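Local atomic coordinates of endoglucanase (PDB entry 5D8Z), a protein that probably hydrolyses internal beta-1,4-glucosidic bonds of cellulose, as a fungal endoglucanase of glycoside hydrolase family 5. Residues A[77-80]-A[81-85]. Numbering follows the deposited sequence.
Sequences LPVG and WQFIT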
loop_
_atom_site.group_PDB
_atom_site.type_symbol
_atom_site.label_atom_id
_atom_site.label_comp_id
_atom_site.label_asym_id
_atom_site.label_seq_id
_atom_site.Cartn_x
_atom_site.Cartn_y
_atom_site.Cartn_z
ATOM N N LEU A 77 4.601 -2.860 2.964
ATOM C CA LEU A 77 4.691 -3.884 3.995
ATOM C C LEU A 77 3.383 -3.990 4.743
ATOM O O LEU A 77 3.208 -3.350 5.806
ATOM C CB LEU A 77 5.768 -3.521 5.017
ATOM C CG LEU A 77 7.155 -3.156 4.530
ATOM C CD1 LEU A 77 8.036 -2.960 5.753
ATOM C CD2 LEU A 77 7.693 -4.223 3.608
ATOM N N PRO A 78 2.465 -4.815 4.227
ATOM C CA PRO A 78 1.149 -4.950 4.846
ATOM C C PRO A 78 1.182 -5.575 6.221
ATOM O O PRO A 78 1.852 -6.575 6.424
ATOM C CB PRO A 78 0.398 -5.853 3.889
ATOM C CG PRO A 78 1.146 -5.768 2.603
ATOM C CD PRO A 78 2.573 -5.602 2.997
ATOM N N VAL A 79 0.473 -4.967 7.167
ATOM C CA VAL A 79 0.297 -5.576 8.476
ATOM C C VAL A 79 -1.028 -5.183 9.092
ATOM O O VAL A 79 -1.468 -4.095 8.901
ATOM C CB VAL A 79 1.436 -5.179 9.429
ATOM C CG1 VAL A 79 1.423 -3.694 9.723
ATOM C CG2 VAL A 79 1.325 -5.975 10.716
ATOM N N GLY A 80 -1.629 -6.066 9.871
ATOM C CA GLY A 80 -2.890 -5.801 10.535
ATOM C C GLY A 80 -2.809 -5.138 11.897
ATOM O O GLY A 80 -1.908 -5.372 12.680
ATOM N N TRP A 81 -3.822 -4.336 12.179
ATOM C CA TRP A 81 -3.999 -3.656 13.454
ATOM C C TRP A 81 -3.907 -4.641 14.612
ATOM O O TRP A 81 -3.192 -4.425 15.592
ATOM C CB TRP A 81 -5.374 -2.983 13.443
ATOM C CG TRP A 81 -5.578 -1.943 14.485
ATOM C CD1 TRP A 81 -4.836 -1.741 15.594
ATOM C CD2 TRP A 81 -6.631 -0.980 14.521
ATOM N NE1 TRP A 81 -5.372 -0.715 16.327
ATOM C CE2 TRP A 81 -6.468 -0.230 15.686
ATOM C CE3 TRP A 81 -7.663 -0.664 13.660
ATOM C CZ2 TRP A 81 -7.295 0.816 16.022
ATOM C CZ3 TRP A 81 -8.500 0.372 13.983
ATOM C CH2 TRP A 81 -8.321 1.108 15.163
ATOM N N GLN A 82 -4.636 -5.735 14.482
ATOM C CA GLN A 82 -4.627 -6.745 15.496
ATOM C C GLN A 82 -3.198 -7.242 15.773
ATOM O O GLN A 82 -2.743 -7.300 16.890
ATOM C CB GLN A 82 -5.554 -7.841 15.073
ATOM C CG GLN A 82 -7.020 -7.472 15.231
ATOM C CD GLN A 82 -7.691 -6.904 13.989
ATOM O OE1 GLN A 82 -7.062 -6.261 13.146
ATOM N NE2 GLN A 82 -9.002 -7.127 13.886
ATOM N N PHE A 83 -2.438 -7.516 14.761
ATOM C CA PHE A 83 -1.082 -7.928 15.008
ATOM C C PHE A 83 -0.286 -6.869 15.785
ATOM O O PHE A 83 0.473 -7.170 16.716
ATOM C CB PHE A 83 -0.414 -8.250 13.672
ATOM C CG PHE A 83 0.945 -8.837 13.811
ATOM C CD1 PHE A 83 1.100 -10.181 14.063
ATOM C CD2 PHE A 83 2.074 -8.035 13.691
ATOM C CE1 PHE A 83 2.352 -10.731 14.186
ATOM C CE2 PHE A 83 3.340 -8.564 13.833
ATOM C CZ PHE A 83 3.481 -9.917 14.085
ATOM N N ILE A 84 -0.452 -5.619 15.406
ATOM C CA ILE A 84 0.350 -4.566 15.999
ATOM C C ILE A 84 0.072 -4.466 17.459
ATOM O O ILE A 84 0.983 -4.195 18.241
ATOM C CB ILE A 84 0.029 -3.211 15.385
ATOM C CG1 ILE A 84 0.596 -3.164 13.986
ATOM C CG2 ILE A 84 0.641 -2.102 16.218
ATOM C CD1 ILE A 84 0.015 -2.078 13.133
ATOM N N THR A 85 -1.190 -4.652 17.824
ATOM C CA THR A 85 -1.624 -4.460 19.200
ATOM C C THR A 85 -2.009 -5.750 19.955
ATOM O O THR A 85 -2.521 -5.687 21.077
ATOM C CB THR A 85 -2.860 -3.564 19.184
ATOM O OG1 THR A 85 -3.927 -4.262 18.511
ATOM C CG2 THR A 85 -2.533 -2.252 18.485
#
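Val-79 spreads its two methyls over the first turn of helix 81-85, one to Phe-83 and the other to Ile-84. Val-79 CG2 lies 3.7 Å from Phe-83 CD2, obliquely to the ring, with Phe-83 CB close beside it. Val-79 CG1 meets the end of Ile-84, at 4.0 Å from Ile-84 CD1. Both side chains lie roughly at right angles to that of Val-79. The fork is set by the valine torsion: with chi1 at 65°, CG1 sits between the backbone N and the carbonyl carbon while CG2 is anti to N, and each methyl gets its own partner. Beside this apolar patch Gly-80, at the N-cap, opens the helix: Ile-84 N donates to Gly-80 O at 3.1 Å, the first i to i+4 bond of the helix. Ile-84 CG1 and Phe-83 CB both lie beside Gly-80 O. One residue on, Thr-85 N bonds to Trp-81 O at 3.0 Å. The segment is the exit from the second strand of the eight-stranded TIM barrel, where strand 74-79 passes through Gly-80 alone into a short helix of the beta-alpha loop; the two local axes stand at 80°. The strand end is held by backbone hydrogen bonds from Val-79 to Asp-118 and His-120 of the neighbouring barrel strand and the loop after it. Further out, Tyr-101 of helix 95-110 packs on Val-79, Phe-32 meets the Phe-83 ring, and Leu-143 and Ile-147 of helix 137-149 back Ile-84. Trp-81 CG, anti to its N (chi1 -164°), carries the indole away from the strand, where NE1 bonds Gly-90 O, Phe-125 packs edge-to-face and Thr-85 CG2 lies at the ring edge.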